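Local structure of putative uncharacterized protein pf13_0012 (Plasmodium falciparum, 2VWA) at residues I4-P9 / Q58-G63; N16-I21 / S73-N78; S49-M54 / H87-Y92. The protein binds phosphatidylethanolamine through its soluble domain and is essential for liver-stage development of the malaria parasite, although its molecular role remains uncertain. All blocks are in the same frame, centred on the assembly; numbering follows the deposited sequence.

Overall arrangement
The three contacts follow the all-helical fold of the soluble domain: the segments 4-9, 16-21 and 49-54 pair with 58-63, 73-78 and 87-92, so all contacts alternate along the chain. Interactions 1 and 2 fasten the N-terminal loop that precedes helix 21-41, first on helix 54-67, then on the start of helix 74-99; their centres lie about 17 Å apart and they meet where Q62 and V61 approach E77. Interaction 3, its centre about 16 Å from that of interaction 1, shares helix 74-99 with interaction 2 (centres about 22 Å apart, on opposite sides of the chain's centre) and carries K90 and V91 of the lipid pocket. Helix 74-99 connects the loop attachment to the phosphatidylethanolamine site.

Interaction 1. Residues I4-P9 / Q58-G63; sequences INLNKP and QKFVQG
I4 and L6 lie beside helix 54-67, the CA of I4 5.6 Å from the CA of G63 and the CA of L6 6.1 Å from the CA of K59. The irregular chain 4-9 therefore runs against the helix in the opposite sense, and a type I turn from N5 to K8 then carries it past the side chain of K59. One water spans the two backbones, donating to N5 O at 3.0 Å and to K59 O at 2.9 Å, a carbonyl that also accepts the helical bond from G63 N.

The apolar half of the contact centres on I4. I4 CD1 sits over one face of the F60 ring, 3.9 Å from the centroid and 27° off the ring normal, displaced toward F60 CD1 and F60 CE1. The two side chains cross at about a right angle. This same methyl of I4 reaches F60 O at 3.4 Å, while I4 CG1 rests on the backbone of G63. L6 adds CD2, which touches both K59 CB and F60 CD2.

The arrangement packs the N-terminal extension onto the outer surface of the helical fold; F60, buried in the fold, touches S34 and I35 of helix 21-41 as well as the extension.

K59 combines both kinds of contact. Its CD passes 3.1 Å from L6 O, and the bend at the end of the chain (chi4 -81°) puts NZ where it donates to K8 O over 3.1 Å. This ammonium stands tilted 32° from the plane of the K8 carbonyl. The charged end of K8 itself is held elsewhere, in a salt bridge with E66 farther along helix 54-67.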
# COMPACT_ATOMS: atom_id res chain seq x y z
N ILE A 4 -2.33 -10.45 3.74
CA ILE A 4 -0.95 -10.07 3.44
C ILE A 4 -0.01 -10.41 4.60
O ILE A 4 -0.37 -10.27 5.76
CB ILE A 4 -0.85 -8.58 3.01
CG1 ILE A 4 -1.23 -8.46 1.52
CG2 ILE A 4 0.53 -8.00 3.30
CD1 ILE A 4 -1.24 -7.07 0.97
N ASN A 5 1.19 -10.87 4.28
CA ASN A 5 2.17 -11.18 5.31
C ASN A 5 3.29 -10.14 5.40
O ASN A 5 4.14 -10.03 4.51
CB ASN A 5 2.73 -12.59 5.11
CG ASN A 5 3.92 -12.86 6.00
OD1 ASN A 5 3.79 -12.99 7.21
ND2 ASN A 5 5.10 -12.92 5.40
N LEU A 6 3.32 -9.39 6.50
CA LEU A 6 4.29 -8.30 6.61
C LEU A 6 5.66 -8.81 7.03
O LEU A 6 6.61 -8.03 7.12
CB LEU A 6 3.77 -7.19 7.51
CG LEU A 6 2.44 -6.63 7.01
CD1 LEU A 6 1.69 -5.97 8.13
CD2 LEU A 6 2.65 -5.67 5.84
N ASN A 7 5.74 -10.12 7.25
CA ASN A 7 6.98 -10.79 7.61
C ASN A 7 7.88 -11.21 6.44
O ASN A 7 9.07 -11.45 6.64
CB ASN A 7 6.71 -11.98 8.54
CG ASN A 7 6.27 -11.54 9.92
OD1 ASN A 7 6.80 -10.57 10.47
ND2 ASN A 7 5.31 -12.25 10.50
N LYS A 8 7.30 -11.32 5.24
CA LYS A 8 8.10 -11.52 4.03
C LYS A 8 8.99 -10.29 3.82
O LYS A 8 8.51 -9.16 3.94
CB LYS A 8 7.22 -11.71 2.80
CG LYS A 8 6.66 -13.12 2.60
CD LYS A 8 5.60 -13.17 1.47
CE LYS A 8 6.04 -13.99 0.24
NZ LYS A 8 7.11 -13.37 -0.60
N PRO A 9 10.29 -10.51 3.55
CA PRO A 9 11.16 -9.38 3.23
C PRO A 9 10.78 -8.79 1.88
O PRO A 9 10.08 -9.42 1.10
CB PRO A 9 12.56 -10.01 3.16
CG PRO A 9 12.42 -11.37 3.74
CD PRO A 9 11.02 -11.79 3.54
N GLN A 58 5.49 -0.62 0.84
CA GLN A 58 6.11 -1.55 -0.09
C GLN A 58 5.68 -2.99 0.14
O GLN A 58 5.25 -3.66 -0.78
CB GLN A 58 7.63 -1.46 0.00
CG GLN A 58 8.25 -0.41 -0.88
CD GLN A 58 9.59 -0.86 -1.46
OE1 GLN A 58 10.60 -0.91 -0.75
NE2 GLN A 58 9.61 -1.19 -2.76
N LYS A 59 5.77 -3.44 1.39
CA LYS A 59 5.38 -4.82 1.73
C LYS A 59 3.96 -5.06 1.32
O LYS A 59 3.62 -6.16 0.87
CB LYS A 59 5.56 -5.12 3.21
CG LYS A 59 7.00 -5.24 3.67
CD LYS A 59 6.99 -5.70 5.10
CE LYS A 59 8.31 -5.48 5.79
NZ LYS A 59 9.26 -6.55 5.45
N PHE A 60 3.14 -4.03 1.43
CA PHE A 60 1.73 -4.09 1.03
C PHE A 60 1.51 -4.18 -0.48
O PHE A 60 0.66 -4.94 -0.94
CB PHE A 60 0.95 -2.90 1.59
CG PHE A 60 -0.25 -3.32 2.34
CD1 PHE A 60 -1.44 -3.58 1.67
CD2 PHE A 60 -0.19 -3.52 3.71
CE1 PHE A 60 -2.56 -4.02 2.37
CE2 PHE A 60 -1.31 -3.96 4.41
CZ PHE A 60 -2.48 -4.22 3.75
N VAL A 61 2.26 -3.39 -1.23
CA VAL A 61 2.14 -3.38 -2.67
C VAL A 61 2.68 -4.71 -3.24
O VAL A 61 2.13 -5.24 -4.21
CB VAL A 61 2.86 -2.12 -3.31
CG1 VAL A 61 2.94 -2.25 -4.82
CG2 VAL A 61 2.13 -0.83 -2.93
N GLN A 62 3.73 -5.24 -2.62
CA GLN A 62 4.31 -6.50 -3.06
C GLN A 62 3.41 -7.70 -2.77
O GLN A 62 3.29 -8.58 -3.62
CB GLN A 62 5.73 -6.69 -2.52
CG GLN A 62 6.71 -5.80 -3.30
CD GLN A 62 8.18 -6.03 -3.00
OE1 GLN A 62 9.03 -5.31 -3.55
NE2 GLN A 62 8.50 -7.03 -2.16
N GLY A 63 2.77 -7.70 -1.60
CA GLY A 63 1.90 -8.79 -1.18
C GLY A 63 0.69 -8.81 -2.07
O GLY A 63 0.25 -9.86 -2.57
O HOH W 1 4.45 -8.79 1.78

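Interaction 2. Residues N16-I21 / S73-N78; sequences NVDVSI and SKYQEN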
# COMPACT_ATOMS: atom_id res chain seq x y z
N ASN A 16 10.14 -4.91 -15.93
CA ASN A 16 10.03 -3.58 -16.58
C ASN A 16 8.96 -3.43 -17.66
O ASN A 16 9.02 -2.50 -18.45
CB ASN A 16 11.38 -3.03 -17.06
CG ASN A 16 12.48 -3.14 -15.99
OD1 ASN A 16 12.89 -4.25 -15.62
ND2 ASN A 16 12.96 -2.00 -15.51
N VAL A 17 7.96 -4.31 -17.66
CA VAL A 17 6.84 -4.23 -18.60
C VAL A 17 5.55 -3.76 -17.90
O VAL A 17 4.92 -4.53 -17.17
CB VAL A 17 6.58 -5.60 -19.26
CG1 VAL A 17 5.46 -5.50 -20.30
CG2 VAL A 17 7.87 -6.11 -19.93
N ASP A 18 5.17 -2.50 -18.11
CA ASP A 18 4.00 -1.90 -17.46
C ASP A 18 2.69 -2.65 -17.75
O ASP A 18 2.49 -3.15 -18.88
CB ASP A 18 3.79 -0.46 -17.94
CG ASP A 18 4.89 0.50 -17.53
OD1 ASP A 18 5.70 0.19 -16.63
OD2 ASP A 18 4.95 1.61 -18.12
N VAL A 19 1.81 -2.73 -16.75
CA VAL A 19 0.41 -3.08 -17.02
C VAL A 19 -0.28 -1.80 -17.54
O VAL A 19 0.27 -0.71 -17.41
CB VAL A 19 -0.35 -3.60 -15.76
CG1 VAL A 19 0.32 -4.83 -15.17
CG2 VAL A 19 -0.55 -2.43 -14.69
N SER A 20 -1.46 -1.93 -18.13
CA SER A 20 -2.18 -0.76 -18.64
C SER A 20 -2.59 0.23 -17.53
O SER A 20 -2.73 -0.15 -16.36
CB SER A 20 -3.44 -1.19 -19.38
OG SER A 20 -4.36 -1.78 -18.48
N ILE A 21 -2.83 1.47 -17.91
CA ILE A 21 -3.31 2.47 -16.96
C ILE A 21 -4.62 2.04 -16.23
O ILE A 21 -4.72 2.20 -15.01
CB ILE A 21 -3.44 3.87 -17.63
CG1 ILE A 21 -2.03 4.39 -18.00
CG2 ILE A 21 -4.16 4.86 -16.71
CD1 ILE A 21 -1.99 5.85 -18.64
N SER A 73 5.13 -3.11 -13.11
CA SER A 73 6.54 -2.83 -13.34
C SER A 73 7.19 -2.12 -12.14
O SER A 73 6.47 -1.56 -11.29
CB SER A 73 6.71 -2.01 -14.60
OG SER A 73 6.19 -0.73 -14.41
N LYS A 74 8.52 -2.15 -12.07
CA LYS A 74 9.26 -1.53 -10.97
C LYS A 74 8.81 -0.09 -10.84
O LYS A 74 8.47 0.37 -9.73
CB LYS A 74 10.78 -1.57 -11.20
CG LYS A 74 11.61 -1.33 -9.91
CD LYS A 74 13.01 -0.76 -10.18
CE LYS A 74 14.11 -1.85 -10.29
NZ LYS A 74 14.07 -2.69 -11.55
N TYR A 75 8.75 0.60 -11.97
CA TYR A 75 8.32 2.00 -11.98
C TYR A 75 6.87 2.14 -11.47
O TYR A 75 6.54 3.11 -10.77
CB TYR A 75 8.54 2.65 -13.36
CG TYR A 75 7.66 3.85 -13.67
CD1 TYR A 75 8.09 5.17 -13.44
CD2 TYR A 75 6.40 3.66 -14.23
CE1 TYR A 75 7.25 6.26 -13.76
CE2 TYR A 75 5.57 4.72 -14.53
CZ TYR A 75 5.98 5.99 -14.29
OH TYR A 75 5.09 6.98 -14.63
N GLN A 76 6.01 1.16 -11.79
CA GLN A 76 4.62 1.23 -11.39
C GLN A 76 4.47 0.92 -9.92
O GLN A 76 3.61 1.46 -9.27
CB GLN A 76 3.75 0.29 -12.20
CG GLN A 76 3.12 0.94 -13.40
CD GLN A 76 2.61 -0.07 -14.41
OE1 GLN A 76 3.08 -1.20 -14.46
NE2 GLN A 76 1.65 0.34 -15.22
N GLU A 77 5.34 0.06 -9.41
CA GLU A 77 5.34 -0.34 -8.01
C GLU A 77 5.75 0.84 -7.12
O GLU A 77 5.08 1.10 -6.14
CB GLU A 77 6.24 -1.58 -7.80
CG GLU A 77 6.39 -2.01 -6.34
CD GLU A 77 7.18 -3.29 -6.14
OE1 GLU A 77 6.77 -4.36 -6.67
OE2 GLU A 77 8.20 -3.21 -5.41
N ASN A 78 6.82 1.54 -7.49
CA ASN A 78 7.23 2.78 -6.79
C ASN A 78 6.18 3.89 -6.85
O ASN A 78 5.97 4.62 -5.88
CB ASN A 78 8.57 3.29 -7.33
CG ASN A 78 9.70 2.28 -7.18
OD1 ASN A 78 9.65 1.40 -6.31
ND2 ASN A 78 10.70 2.37 -8.05
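A capping box formed by S73 and Q76 opens helix 74-99, and D18 and V19 of the loop before helix 21-41 dock onto its two polar side chains. Within the box, Q76 N donates to S73 OG at 3.2 Å, and S73 N returns the bond to Q76 OE1 at 3.1 Å. S73 OG lies between its own backbone N and carbonyl carbon (chi1 68°), which turns it over the first turn of the helix. From there the hydroxyl donates to D18 OD1; the modelled separation of 2.5 Å between S73 OG and D18 OD1 is very short, and its exact value is doubtful.

The carboxamide of Q76, on a chain extended beyond CG, reaches the backbone of V19 and meets both of its polar atoms. V19 N donates to Q76 OE1 at 3.0 Å, and Q76 NE2 donates to V19 O at 2.8 Å. Q76 OE1 thus accepts two N-H groups, both in its carbonyl plane and on lone pairs, with C=O...N angles of 110° for V19 N and 143° for S73 N. NE2 points its hydrogen at V19 O within the amide plane, although it stands tilted from the plane of the V19 carbonyl. V19 CG2 packs beside this amide, 3.6 Å from Q76 NE2, and Y24 of helix 21-41 touches the side chains of both V19 and Q76.

On the same first turn, K74 NZ is hydrogen-bonded to N13 O and E77 OE1 to N13 ND2, extending the attachment of the loop. Three bonds fix which end of the buried Q76 amide is oxygen and which is nitrogen, while the D18 carboxylate beside the helix's N-terminal end would probably be stabilised by the partial positive charge of that end.

Interaction 3. Residues S49-M54 / H87-Y92; sequences SHVNNM and HLQKVY. With PTY (phosphatidylethanolamine), chain G.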
# COMPACT_ATOMS: atom_id res chain seq x y z
N SER A 49 3.49 5.36 13.83
CA SER A 49 4.78 4.96 13.26
C SER A 49 4.68 4.43 11.81
O SER A 49 5.70 4.26 11.15
CB SER A 49 5.49 3.95 14.16
OG SER A 49 4.70 2.78 14.28
N HIS A 50 3.46 4.17 11.34
CA HIS A 50 3.24 3.53 10.04
C HIS A 50 2.82 4.49 8.90
O HIS A 50 2.98 4.14 7.72
CB HIS A 50 2.20 2.41 10.16
CG HIS A 50 2.70 1.14 10.79
ND1 HIS A 50 3.15 1.07 12.09
CD2 HIS A 50 2.76 -0.12 10.31
CE1 HIS A 50 3.48 -0.18 12.38
NE2 HIS A 50 3.26 -0.92 11.31
N VAL A 51 2.26 5.67 9.23
CA VAL A 51 1.66 6.56 8.25
C VAL A 51 2.66 6.94 7.19
O VAL A 51 2.30 7.13 6.04
CB VAL A 51 1.29 7.96 8.77
CG1 VAL A 51 -0.01 8.42 8.12
CG2 VAL A 51 1.29 8.04 10.26
N ASN A 52 3.90 7.14 7.58
CA ASN A 52 4.90 7.49 6.60
C ASN A 52 5.94 6.37 6.49
O ASN A 52 7.05 6.60 6.04
CB ASN A 52 5.54 8.84 6.94
CG ASN A 52 4.58 10.00 6.74
OD1 ASN A 52 3.99 10.16 5.67
ND2 ASN A 52 4.41 10.82 7.78
N ASN A 53 5.58 5.17 6.91
CA ASN A 53 6.52 4.09 6.85
C ASN A 53 6.57 3.43 5.46
O ASN A 53 5.67 2.68 5.10
CB ASN A 53 6.26 3.07 7.94
CG ASN A 53 7.32 2.03 7.99
OD1 ASN A 53 7.54 1.32 7.03
ND2 ASN A 53 8.01 1.95 9.10
N MSE A 54 7.64 3.72 4.73
CA MSE A 54 7.83 3.28 3.34
C MSE A 54 7.86 1.76 3.17
O MSE A 54 7.18 1.21 2.30
CB MSE A 54 9.11 3.88 2.78
CG MSE A 54 9.09 5.38 2.79
SE MSE A 54 7.84 6.06 1.42
CE MSE A 54 9.18 6.97 0.29
N HIS A 87 -2.49 8.51 0.38
CA HIS A 87 -3.75 8.05 0.85
C HIS A 87 -3.71 7.87 2.38
O HIS A 87 -4.57 8.39 3.09
CB HIS A 87 -4.13 6.74 0.15
CG HIS A 87 -5.46 6.20 0.56
ND1 HIS A 87 -6.65 6.77 0.16
CD2 HIS A 87 -5.80 5.13 1.32
CE1 HIS A 87 -7.66 6.08 0.65
NE2 HIS A 87 -7.17 5.07 1.36
N LEU A 88 -2.70 7.18 2.89
CA LEU A 88 -2.62 6.97 4.35
C LEU A 88 -2.61 8.26 5.16
O LEU A 88 -3.17 8.31 6.25
CB LEU A 88 -1.42 6.10 4.74
CG LEU A 88 -1.69 4.65 5.14
CD1 LEU A 88 -3.10 4.12 4.82
CD2 LEU A 88 -0.64 3.77 4.57
N GLN A 89 -1.98 9.30 4.62
CA GLN A 89 -1.90 10.58 5.30
C GLN A 89 -3.26 11.15 5.51
O GLN A 89 -3.57 11.69 6.57
CB GLN A 89 -1.03 11.55 4.51
CG GLN A 89 0.46 11.25 4.71
CD GLN A 89 1.34 12.04 3.78
OE1 GLN A 89 0.85 12.79 2.94
NE2 GLN A 89 2.66 11.88 3.93
N LYS A 90 -4.10 10.98 4.49
CA LYS A 90 -5.48 11.41 4.55
C LYS A 90 -6.38 10.53 5.46
O LYS A 90 -7.27 11.02 6.17
CB LYS A 90 -6.04 11.44 3.15
CG LYS A 90 -5.40 12.46 2.25
CD LYS A 90 -6.42 12.81 1.20
CE LYS A 90 -5.81 13.11 -0.12
NZ LYS A 90 -5.42 11.85 -0.81
N VAL A 91 -6.15 9.22 5.44
CA VAL A 91 -6.84 8.35 6.36
C VAL A 91 -6.51 8.80 7.80
O VAL A 91 -7.39 8.98 8.62
CB VAL A 91 -6.49 6.86 6.10
CG1 VAL A 91 -7.03 5.96 7.23
CG2 VAL A 91 -7.01 6.39 4.70
N TYR A 92 -5.22 9.01 8.07
CA TYR A 92 -4.76 9.44 9.38
C TYR A 92 -5.31 10.79 9.81
O TYR A 92 -5.62 10.99 10.97
CB TYR A 92 -3.23 9.51 9.36
CG TYR A 92 -2.58 9.62 10.71
CD1 TYR A 92 -3.03 8.84 11.78
CD2 TYR A 92 -1.49 10.47 10.93
CE1 TYR A 92 -2.43 8.89 13.02
CE2 TYR A 92 -0.88 10.55 12.19
CZ TYR A 92 -1.37 9.74 13.23
OH TYR A 92 -0.82 9.76 14.48
C1 PTY G . -14.30 6.34 4.21
C2 PTY G . -14.99 5.38 10.30
C3 PTY G . -13.72 4.64 9.90
O4 PTY G . -13.96 6.68 2.86
C5 PTY G . -13.59 6.68 6.56
C6 PTY G . -13.11 6.64 5.11
O7 PTY G . -12.52 7.89 4.74
C8 PTY G . -11.05 7.91 4.78
O10 PTY G . -10.46 7.44 5.73
C11 PTY G . -10.26 8.53 3.64
C12 PTY G . -10.68 9.99 3.45
C13 PTY G . -9.66 10.82 2.68
C14 PTY G . -9.68 10.53 1.18
C15 PTY G . -10.41 11.62 0.40
C16 PTY G . -10.81 11.13 -0.99
C17 PTY G . -9.68 11.36 -1.99
C18 PTY G . -10.02 10.83 -3.38
C19 PTY G . -9.10 11.46 -4.43
C20 PTY G . -8.12 10.44 -4.99
C21 PTY G . -6.69 10.70 -4.55
C22 PTY G . -6.01 11.76 -5.42
C23 PTY G . -4.96 11.17 -6.35
C24 PTY G . -3.54 11.35 -5.81
C25 PTY G . -2.63 10.30 -6.42
C26 PTY G . -1.28 10.18 -5.71
C27 PTY G . -0.34 9.38 -6.60
C28 PTY G . 1.13 9.70 -6.37
C29 PTY G . 1.98 8.66 -7.06
C30 PTY G . -14.72 7.68 2.12
C31 PTY G . -14.55 9.16 2.42
O30 PTY G . -15.50 7.31 1.26
C32 PTY G . -13.83 9.86 1.27
C33 PTY G . -14.04 11.37 1.35
C34 PTY G . -14.42 11.96 -0.01
C35 PTY G . -14.22 13.48 -0.01
C36 PTY G . -15.43 14.18 -0.62
C37 PTY G . -15.10 14.78 -1.99
C38 PTY G . -16.32 14.77 -2.91
C39 PTY G . -16.14 13.78 -4.06
C40 PTY G . -16.13 14.51 -5.41
C41 PTY G . -15.43 13.67 -6.49
C42 PTY G . -14.15 14.34 -6.98
C43 PTY G . -13.84 13.97 -8.43
C44 PTY G . -12.39 13.56 -8.60
P1 PTY G . -13.92 4.12 7.28
O11 PTY G . -14.01 3.72 8.84
O12 PTY G . -13.06 3.09 6.58
O13 PTY G . -15.32 4.37 6.77
O14 PTY G . -13.12 5.53 7.27
N1 PTY G . -15.40 4.94 11.63
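V51 lays its CG2 methyl over one face of the Y92 ring, 4.0 Å from the centroid and 23° off the normal, nearest the rim atoms CD2 and CE2. Its other methyl, CG1, fits against the helix itself, 3.6 Å from Y92 CB and 3.7 Å from L88 O, a carbonyl already engaged by Y92 N. CG of Y92 stands anti to its backbone N (chi1 -166°), which brings it against V51 CG1; the two side chains cross at about a right angle.

Toward the surface, Q89 NE2 donates an almost straight hydrogen bond to N52 OD1 at 2.8 Å. It lies in the plane of both amides, yet these planes are 77° apart.

The contact joins the turn H50-N53, which links helices 44-50 and 54-67, to helix 74-99. L88, whose CB also meets V51 CG1, packs on Y56, M57 and I35. K90 and V91 face the bound phosphatidylethanolamine instead: K90 CB comes within 3.7 Å of acyl carbon C13, and V91 CG2 within 3.8 Å of the ester carbonyl oxygen O10.

This part of helix 74-99 thus meets the turn and the lipid in different ways. Largely apolar contacts of V51, supplemented by a single amide-amide bond, hold it to the turn, while aliphatic parts of K90 and V91 meet the lipid by van der Waals contact.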